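Local coordinates for protein Non-ribosomal peptide synthetase (Methanobrevibacter ruminantium, PDB 6VTJ) that probably releases a carrier-bound peptide by NAD(P)H-dependent reduction of its thioester, as the carrier and terminal reductase part of an archaeal non-ribosomal peptide synthetase, at residues Y229-N234 and Y292-F297; L311-I316 and K382-H387. One frame throughout, in Å; residues are numbered along the deposited sequence.

Contact 1 (Y229-N234 and Y292-F297)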
ATOM      1  N   TYR A 229       9.678 -11.322  -4.594  1.00 38.43           N
ATOM      2  CA  TYR A 229       8.373 -11.944  -4.430  1.00 39.43           C
ATOM      3  C   TYR A 229       7.254 -10.916  -4.577  1.00 38.59           C
ATOM      4  O   TYR A 229       6.155 -11.247  -5.058  1.00 41.61           O
ATOM      5  CB  TYR A 229       8.308 -12.644  -3.073  1.00 37.13           C
ATOM      6  CG  TYR A 229       7.031 -13.409  -2.828  1.00 42.49           C
ATOM      7  CD1 TYR A 229       6.712 -14.530  -3.587  1.00 43.08           C
ATOM      8  CD2 TYR A 229       6.146 -13.017  -1.829  1.00 45.87           C
ATOM      9  CE1 TYR A 229       5.537 -15.242  -3.367  1.00 44.74           C
ATOM     10  CE2 TYR A 229       4.963 -13.721  -1.590  1.00 47.31           C
ATOM     11  CZ  TYR A 229       4.658 -14.832  -2.361  1.00 53.31           C
ATOM     12  OH  TYR A 229       3.476 -15.530  -2.121  1.00 57.64           O
ATOM     13  N   ILE A 230       7.530  -9.663  -4.192  1.00 38.87           N
ATOM     14  CA  ILE A 230       6.546  -8.594  -4.317  1.00 38.02           C
ATOM     15  C   ILE A 230       6.062  -8.485  -5.755  1.00 34.98           C
ATOM     16  O   ILE A 230       4.881  -8.217  -6.006  1.00 30.59           O
ATOM     17  CB  ILE A 230       7.122  -7.259  -3.805  1.00 35.20           C
ATOM     18  CG1 ILE A 230       6.051  -6.155  -3.898  1.00 36.38           C
ATOM     19  CG2 ILE A 230       8.375  -6.875  -4.571  1.00 29.81           C
ATOM     20  CD1 ILE A 230       6.334  -4.905  -3.051  1.00 28.34           C
ATOM     21  N   PHE A 231       6.959  -8.711  -6.720  1.00 31.78           N
ATOM     22  CA  PHE A 231       6.560  -8.683  -8.121  1.00 33.18           C
ATOM     23  C   PHE A 231       5.761  -9.924  -8.503  1.00 36.06           C
ATOM     24  O   PHE A 231       4.956  -9.875  -9.446  1.00 34.34           O
ATOM     25  CB  PHE A 231       7.789  -8.555  -9.025  1.00 34.29           C
ATOM     26  CG  PHE A 231       8.500  -7.230  -8.911  1.00 32.11           C
ATOM     27  CD1 PHE A 231       7.959  -6.081  -9.469  1.00 33.17           C
ATOM     28  CD2 PHE A 231       9.724  -7.145  -8.275  1.00 34.13           C
ATOM     29  CE1 PHE A 231       8.631  -4.855  -9.370  1.00 37.48           C
ATOM     30  CE2 PHE A 231      10.390  -5.940  -8.174  1.00 36.95           C
ATOM     31  CZ  PHE A 231       9.845  -4.793  -8.721  1.00 34.95           C
ATOM     32  N   ARG A 232       5.974 -11.047  -7.812  1.00 34.20           N
ATOM     33  CA  ARG A 232       5.178 -12.232  -8.115  1.00 36.52           C
ATOM     34  C   ARG A 232       3.728 -12.026  -7.699  1.00 32.25           C
ATOM     35  O   ARG A 232       2.805 -12.387  -8.438  1.00 34.27           O
ATOM     36  CB  ARG A 232       5.742 -13.471  -7.406  1.00 38.84           C
ATOM     37  CG  ARG A 232       7.079 -13.962  -7.913  1.00 40.66           C
ATOM     38  CD  ARG A 232       6.901 -14.957  -9.027  1.00 41.31           C
ATOM     39  NE  ARG A 232       6.316 -16.209  -8.556  1.00 48.69           N
ATOM     40  CZ  ARG A 232       5.197 -16.740  -9.050  1.00 50.43           C
ATOM     41  NH1 ARG A 232       4.531 -16.117 -10.028  1.00 41.85           N
ATOM     42  NH2 ARG A 232       4.740 -17.892  -8.561  1.00 45.05           N
ATOM     43  N   VAL A 233       3.513 -11.479  -6.503  1.00 29.22           N
ATOM     44  CA  VAL A 233       2.146 -11.268  -6.031  1.00 29.51           C
ATOM     45  C   VAL A 233       1.504 -10.097  -6.764  1.00 30.57           C
ATOM     46  O   VAL A 233       0.377 -10.197  -7.262  1.00 30.72           O
ATOM     47  CB  VAL A 233       2.113 -11.048  -4.508  1.00 32.76           C
ATOM     48  CG1 VAL A 233       0.691 -10.720  -4.046  1.00 28.38           C
ATOM     49  CG2 VAL A 233       2.643 -12.264  -3.768  1.00 33.17           C
ATOM     50  N   ASN A 234       2.218  -8.971  -6.853  1.00 27.75           N
ATOM     51  CA  ASN A 234       1.613  -7.734  -7.320  1.00 29.05           C
ATOM     52  C   ASN A 234       1.572  -7.613  -8.837  1.00 31.32           C
ATOM     53  O   ASN A 234       0.765  -6.837  -9.353  1.00 26.82           O
ATOM     54  CB  ASN A 234       2.367  -6.555  -6.727  1.00 27.03           C
ATOM     55  CG  ASN A 234       2.169  -6.449  -5.240  1.00 27.91           C
ATOM     56  OD1 ASN A 234       1.520  -7.305  -4.633  1.00 29.57           O
ATOM     57  ND2 ASN A 234       2.731  -5.403  -4.631  1.00 28.81           N
ATOM     58  N   TYR A 292       7.461  -1.262  -4.461  1.00 31.47           N
ATOM     59  CA  TYR A 292       6.025  -1.444  -4.329  1.00 34.59           C
ATOM     60  C   TYR A 292       5.284  -0.561  -5.320  1.00 29.30           C
ATOM     61  O   TYR A 292       4.376  -1.023  -6.027  1.00 31.08           O
ATOM     62  CB  TYR A 292       5.591  -1.142  -2.901  1.00 28.66           C
ATOM     63  CG  TYR A 292       4.101  -0.997  -2.782  1.00 31.32           C
ATOM     64  CD1 TYR A 292       3.282  -2.109  -2.854  1.00 32.44           C
ATOM     65  CD2 TYR A 292       3.507   0.252  -2.620  1.00 30.01           C
ATOM     66  CE1 TYR A 292       1.914  -1.991  -2.755  1.00 32.56           C
ATOM     67  CE2 TYR A 292       2.149   0.381  -2.526  1.00 29.63           C
ATOM     68  CZ  TYR A 292       1.358  -0.750  -2.595  1.00 31.09           C
ATOM     69  OH  TYR A 292       0.006  -0.648  -2.513  1.00 33.88           O
ATOM     70  N   VAL A 293       5.673   0.710  -5.399  1.00 27.38           N
ATOM     71  CA  VAL A 293       5.087   1.605  -6.389  1.00 28.59           C
ATOM     72  C   VAL A 293       5.321   1.070  -7.794  1.00 28.79           C
ATOM     73  O   VAL A 293       4.424   1.113  -8.652  1.00 30.05           O
ATOM     74  CB  VAL A 293       5.659   3.023  -6.228  1.00 30.01           C
ATOM     75  CG1 VAL A 293       4.997   3.967  -7.248  1.00 28.52           C
ATOM     76  CG2 VAL A 293       5.457   3.514  -4.804  1.00 32.23           C
ATOM     77  N   CYS A 294       6.514   0.525  -8.043  1.00 25.71           N
ATOM     78  CA  CYS A 294       6.832   0.013  -9.369  1.00 27.40           C
ATOM     79  C   CYS A 294       5.962  -1.182  -9.729  1.00 25.88           C
ATOM     80  O   CYS A 294       5.429  -1.256 -10.843  1.00 25.88           O
ATOM     81  CB  CYS A 294       8.321  -0.350  -9.457  1.00 28.50           C
ATOM     82  SG  CYS A 294       8.774  -1.105 -11.024  1.00 36.43           S
ATOM     83  N   SER A 295       5.846  -2.157  -8.820  1.00 30.77           N
ATOM     84  CA  SER A 295       5.001  -3.317  -9.099  1.00 26.59           C
ATOM     85  C   SER A 295       3.543  -2.910  -9.332  1.00 27.91           C
ATOM     86  O   SER A 295       2.874  -3.456 -10.221  1.00 25.88           O
ATOM     87  CB  SER A 295       5.102  -4.350  -7.966  1.00 28.11           C
ATOM     88  OG  SER A 295       4.573  -3.877  -6.721  1.00 28.02           O
ATOM     89  N   LYS A 296       3.024  -1.964  -8.545  1.00 26.82           N
ATOM     90  CA  LYS A 296       1.638  -1.555  -8.775  1.00 25.13           C
ATOM     91  C   LYS A 296       1.494  -0.858 -10.131  1.00 25.71           C
ATOM     92  O   LYS A 296       0.494  -1.050 -10.841  1.00 26.51           O
ATOM     93  CB  LYS A 296       1.162  -0.650  -7.642  1.00 26.84           C
ATOM     94  CG  LYS A 296       1.110  -1.319  -6.273  1.00 25.63           C
ATOM     95  CD  LYS A 296       0.198  -2.538  -6.252  1.00 27.35           C
ATOM     96  CE  LYS A 296      -1.264  -2.157  -6.369  1.00 25.76           C
ATOM     97  NZ  LYS A 296      -2.111  -3.320  -6.035  1.00 26.67           N
ATOM     98  N   PHE A 297       2.487  -0.046 -10.509  1.00 25.41           N
ATOM     99  CA  PHE A 297       2.452   0.605 -11.811  1.00 26.74           C
ATOM    100  C   PHE A 297       2.441  -0.420 -12.939  1.00 29.29           C
ATOM    101  O   PHE A 297       1.688  -0.276 -13.917  1.00 28.69           O
ATOM    102  CB  PHE A 297       3.649   1.550 -11.956  1.00 27.10           C
ATOM    103  CG  PHE A 297       3.856   2.048 -13.362  1.00 30.54           C
ATOM    104  CD1 PHE A 297       4.663   1.338 -14.262  1.00 27.45           C
ATOM    105  CD2 PHE A 297       3.244   3.217 -13.791  1.00 25.21           C
ATOM    106  CE1 PHE A 297       4.841   1.781 -15.569  1.00 30.08           C
ATOM    107  CE2 PHE A 297       3.428   3.676 -15.097  1.00 29.77           C
ATOM    108  CZ  PHE A 297       4.235   2.950 -15.990  1.00 32.53           C
TER
HETATM  109  O   HOH W   1      -1.167  -5.733  -7.578  1.00 25.18           O
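Ile230, Phe231 and Asn234 on helix 229-246 pack against Tyr292, Cys294, Ser295 and Lys296 on helix 291-308. This is a buried helix-helix contact in the Rossmann-like reductase part of the chain. The two short axes run in roughly the same direction, 30° apart, and approach to 9.3 Å. Ser295 is the polar centre. The ND2 of Asn234 donates to Ser295 OG at 3.2 Å, and OG lies close to the amide plane of Asn234. With chi1 at 66°, OG sits between its own backbone N and carbonyl carbon, where it donates to Tyr292 O at 2.9 Å. That carbonyl also accepts from Lys296 N, on the same face of its plane. The serine hydroxyl thus relays a hydrogen bond from one helix to the backbone of the other. The other end of the Asn234 amide, OD1, accepts from Leu220 N, so bonds at both ends fix its rotation. Apolar contacts flank this centre. Ile230 CD1 reaches the edge of the Tyr292 ring and lies 3.8 Å from Tyr292 CB. Phe231 CD1 touches Ser295 CB at 3.7 Å, while Cys294 SG stands at the edge of the phenyl ring, a sulfur-aromatic contact. Within its own helix, Lys296 CG lies over one face of the Tyr292 ring, toward the rim. A water joins Asn234 O (2.8 Å) to Lys296 NZ, which also donates to Ile256 O. The Tyr292 to Lys296 spacing fits the YxxxK motif of short-chain dehydrogenases, consistent with a place at the active site, and bound phosphopantetheine lies about 6 Å from the Tyr292 side chain. Around the pair, strand 252-258 meets Tyr292 and Lys296, helix 94-99 covers Cys294, and the loop at Ala219 and Leu220 packs on Asn234 and Ile230.

Contact 2 (L311-I316 and K382-H387)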
ATOM      1  N   LEU A 311     -10.810  -6.199 -23.001  1.00 30.54           N
ATOM      2  CA  LEU A 311     -11.270  -6.562 -21.657  1.00 37.12           C
ATOM      3  C   LEU A 311     -11.885  -5.349 -20.958  1.00 30.82           C
ATOM      4  O   LEU A 311     -11.265  -4.284 -20.915  1.00 34.23           O
ATOM      5  CB  LEU A 311     -10.100  -7.097 -20.824  1.00 32.90           C
ATOM      6  CG  LEU A 311     -10.482  -7.801 -19.522  1.00 38.55           C
ATOM      7  CD1 LEU A 311     -11.334  -9.042 -19.806  1.00 33.42           C
ATOM      8  CD2 LEU A 311      -9.243  -8.162 -18.716  1.00 36.02           C
ATOM      9  N   PRO A 312     -13.092  -5.461 -20.414  1.00 32.18           N
ATOM     10  CA  PRO A 312     -13.600  -4.394 -19.534  1.00 34.57           C
ATOM     11  C   PRO A 312     -12.855  -4.390 -18.200  1.00 33.91           C
ATOM     12  O   PRO A 312     -12.772  -5.418 -17.522  1.00 30.54           O
ATOM     13  CB  PRO A 312     -15.081  -4.756 -19.356  1.00 33.39           C
ATOM     14  CG  PRO A 312     -15.138  -6.211 -19.608  1.00 32.42           C
ATOM     15  CD  PRO A 312     -14.081  -6.531 -20.619  1.00 33.42           C
ATOM     16  N   VAL A 313     -12.295  -3.226 -17.827  1.00 29.09           N
ATOM     17  CA  VAL A 313     -11.451  -3.131 -16.639  1.00 31.60           C
ATOM     18  C   VAL A 313     -11.726  -1.840 -15.884  1.00 32.33           C
ATOM     19  O   VAL A 313     -12.208  -0.846 -16.441  1.00 26.97           O
ATOM     20  CB  VAL A 313      -9.932  -3.183 -16.956  1.00 28.34           C
ATOM     21  CG1 VAL A 313      -9.574  -4.361 -17.847  1.00 31.02           C
ATOM     22  CG2 VAL A 313      -9.488  -1.879 -17.601  1.00 28.46           C
ATOM     23  N   LYS A 314     -11.399  -1.880 -14.587  1.00 26.72           N
ATOM     24  CA  LYS A 314     -11.310  -0.705 -13.737  1.00 29.92           C
ATOM     25  C   LYS A 314     -10.026  -0.766 -12.928  1.00 27.12           C
ATOM     26  O   LYS A 314      -9.561  -1.835 -12.514  1.00 26.82           O
ATOM     27  CB  LYS A 314     -12.492  -0.576 -12.765  1.00 28.00           C
ATOM     28  CG  LYS A 314     -13.836  -0.980 -13.336  1.00 29.64           C
ATOM     29  CD  LYS A 314     -14.720   0.211 -13.508  1.00 26.52           C
ATOM     30  CE  LYS A 314     -16.029  -0.141 -14.216  1.00 27.11           C
ATOM     31  NZ  LYS A 314     -16.167   0.802 -15.368  1.00 25.24           N
ATOM     32  N   ILE A 315      -9.462   0.405 -12.706  1.00 24.64           N
ATOM     33  CA  ILE A 315      -8.343   0.573 -11.807  1.00 28.18           C
ATOM     34  C   ILE A 315      -8.786   1.573 -10.746  1.00 26.49           C
ATOM     35  O   ILE A 315      -9.085   2.729 -11.061  1.00 27.50           O
ATOM     36  CB  ILE A 315      -7.086   1.040 -12.553  1.00 28.25           C
ATOM     37  CG1 ILE A 315      -6.602  -0.080 -13.491  1.00 28.12           C
ATOM     38  CG2 ILE A 315      -6.009   1.461 -11.560  1.00 26.85           C
ATOM     39  CD1 ILE A 315      -5.576   0.347 -14.490  1.00 26.07           C
ATOM     40  N   ILE A 316      -8.832   1.127  -9.501  1.00 24.13           N
ATOM     41  CA  ILE A 316      -9.295   1.933  -8.383  1.00 28.27           C
ATOM     42  C   ILE A 316      -8.069   2.202  -7.517  1.00 23.83           C
ATOM     43  O   ILE A 316      -7.655   1.341  -6.735  1.00 27.74           O
ATOM     44  CB  ILE A 316     -10.412   1.220  -7.598  1.00 22.47           C
ATOM     45  CG1 ILE A 316     -11.659   1.024  -8.482  1.00 25.39           C
ATOM     46  CG2 ILE A 316     -10.768   1.986  -6.318  1.00 26.62           C
ATOM     47  CD1 ILE A 316     -12.834   0.363  -7.726  1.00 28.76           C
ATOM     48  N   LYS A 382     -16.328   3.022 -20.224  1.00 27.88           N
ATOM     49  CA  LYS A 382     -15.248   3.993 -20.440  1.00 26.56           C
ATOM     50  C   LYS A 382     -14.719   4.613 -19.149  1.00 25.82           C
ATOM     51  O   LYS A 382     -13.680   5.289 -19.183  1.00 29.02           O
ATOM     52  CB  LYS A 382     -15.720   5.112 -21.382  1.00 32.21           C
ATOM     53  CG  LYS A 382     -16.089   4.631 -22.782  1.00 28.89           C
ATOM     54  CD  LYS A 382     -16.544   5.782 -23.669  1.00 32.43           C
ATOM     55  CE  LYS A 382     -16.556   5.348 -25.137  1.00 39.84           C
ATOM     56  NZ  LYS A 382     -16.690   6.512 -26.061  1.00 45.78           N
ATOM     57  N   SER A 383     -15.399   4.437 -18.020  1.00 27.43           N
ATOM     58  CA  SER A 383     -14.906   4.967 -16.745  1.00 27.99           C
ATOM     59  C   SER A 383     -13.955   3.937 -16.165  1.00 29.35           C
ATOM     60  O   SER A 383     -14.369   3.000 -15.480  1.00 28.39           O
ATOM     61  CB  SER A 383     -16.060   5.262 -15.798  1.00 28.25           C
ATOM     62  OG  SER A 383     -16.983   6.153 -16.403  1.00 25.59           O
ATOM     63  N   ARG A 384     -12.659   4.116 -16.426  1.00 27.77           N
ATOM     64  CA  ARG A 384     -11.689   3.063 -16.156  1.00 29.74           C
ATOM     65  C   ARG A 384     -10.818   3.273 -14.923  1.00 31.16           C
ATOM     66  O   ARG A 384     -10.354   2.286 -14.348  1.00 28.20           O
ATOM     67  CB  ARG A 384     -10.789   2.869 -17.378  1.00 27.25           C
ATOM     68  CG  ARG A 384     -11.467   2.046 -18.480  1.00 25.70           C
ATOM     69  CD  ARG A 384     -10.542   1.814 -19.706  1.00 28.73           C
ATOM     70  NE  ARG A 384     -11.293   1.167 -20.777  1.00 29.80           N
ATOM     71  CZ  ARG A 384     -11.877   1.803 -21.802  1.00 32.90           C
ATOM     72  NH1 ARG A 384     -11.789   3.123 -21.930  1.00 29.04           N
ATOM     73  NH2 ARG A 384     -12.556   1.109 -22.708  1.00 29.35           N
ATOM     74  N   VAL A 385     -10.581   4.505 -14.481  1.00 29.15           N
ATOM     75  CA  VAL A 385      -9.582   4.762 -13.451  1.00 24.43           C
ATOM     76  C   VAL A 385     -10.163   5.719 -12.426  1.00 26.32           C
ATOM     77  O   VAL A 385     -10.756   6.742 -12.784  1.00 27.78           O
ATOM     78  CB  VAL A 385      -8.279   5.336 -14.038  1.00 26.74           C
ATOM     79  CG1 VAL A 385      -7.336   5.735 -12.914  1.00 24.95           C
ATOM     80  CG2 VAL A 385      -7.595   4.323 -14.962  1.00 26.67           C
ATOM     81  N   PHE A 386     -10.005   5.395 -11.156  1.00 25.51           N
ATOM     82  CA  PHE A 386     -10.582   6.223 -10.110  1.00 24.29           C
ATOM     83  C   PHE A 386      -9.568   6.466  -9.002  1.00 27.23           C
ATOM     84  O   PHE A 386      -8.640   5.672  -8.801  1.00 24.76           O
ATOM     85  CB  PHE A 386     -11.830   5.581  -9.543  1.00 25.35           C
ATOM     86  CG  PHE A 386     -12.857   5.260 -10.579  1.00 26.50           C
ATOM     87  CD1 PHE A 386     -13.783   6.214 -10.973  1.00 26.46           C
ATOM     88  CD2 PHE A 386     -12.895   4.009 -11.160  1.00 26.94           C
ATOM     89  CE1 PHE A 386     -14.725   5.914 -11.930  1.00 29.71           C
ATOM     90  CE2 PHE A 386     -13.837   3.707 -12.134  1.00 25.99           C
ATOM     91  CZ  PHE A 386     -14.749   4.657 -12.511  1.00 28.21           C
ATOM     92  N   HIS A 387      -9.747   7.596  -8.313  1.00 24.52           N
ATOM     93  CA  HIS A 387      -8.964   8.004  -7.150  1.00 22.71           C
ATOM     94  C   HIS A 387      -9.877   7.927  -5.928  1.00 26.97           C
ATOM     95  O   HIS A 387     -10.510   8.909  -5.529  1.00 25.29           O
ATOM     96  CB  HIS A 387      -8.389   9.388  -7.365  1.00 24.72           C
ATOM     97  CG  HIS A 387      -7.321   9.417  -8.416  1.00 26.19           C
ATOM     98  ND1 HIS A 387      -6.704  10.576  -8.830  1.00 26.69           N
ATOM     99  CD2 HIS A 387      -6.754   8.413  -9.127  1.00 25.57           C
ATOM    100  CE1 HIS A 387      -5.805  10.286  -9.754  1.00 25.47           C
ATOM    101  NE2 HIS A 387      -5.818   8.981  -9.954  1.00 25.52           N
TER
HETATM  102  O   HOH W   2     -12.284  -2.200 -23.535  1.00 38.40           O
HETATM  103  O   HOH W   3     -12.446  -1.515 -20.438  1.00 41.33           O
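Ile315 binds the backbone on both sides of Val385. Its N donates to Arg384 O at 2.7 Å, and its O accepts from Phe386 N at 2.8 Å. CA-H...O contacts from Lys314 CA to Arg384 O and from Val385 CA to Ile315 O add to this parallel pairing. Side chains then meet on the two faces of the sheet. On one face Ile315 CB touches Val385 CG2 at 4.1 Å. On the other, Ile316 CG1 approaches Phe386 CD2 at 4.2 Å, and Lys314 CD lies at the edge of the Phe386 ring, in its plane and 3.9 Å from CE2. The lysine chain bends at chi2 (-111°), which turns CD toward this edge. Beyond it, NZ donates to Ser383 O at 2.8 Å, tilted 28° from the carbonyl plane, and also to Thr379 O. The buried ammonium group is therefore gripped by two backbone carbonyls. Just before strand 385-388, Arg384 CG packs on Val313 O. From there its chain extends to NE, which donates to a water. That water also donates to Leu311 O and accepts from Val313 N, so it joins the backbone of residues 311-313 to the Arg384 side chain ahead of the direct bonds. Farther out, Arg384 NH1 forms a salt bridge with Glu112. Helix 291-308 covers Val313 and Ile315, helix 366-376 covers Ile316 and Phe386, and backbone bonds from Lys314 and Ile316 to Gln255 tie strand 313-322 to strand 252-258. A parallel strand pair with helices on both faces of its sheet is the pattern of a Rossmann-like fold, here in the reductase part of the protein.

In the fold
Contact 1 closes before contact 2 opens along the chain. Their centres are 19 Å apart, and their nearest atoms are about 7 Å apart, without touching. Helix 291-308 supplies one side of contact 1 and leads directly into strand 313-322, which supplies one side of contact 2. The same helix packs farther along on Val313 and Ile315. Strand 252-258 also serves both: Tyr292 and Lys296 rest on it, and strand 313-322 pairs with it. Contact 1 thus joins two helices near the bound phosphopantetheine, while contact 2 joins strands farther from the chain centre. Helix 291-308 and strand 252-258 thus link the probable reductase site to the parallel strands of the mixed central sheet.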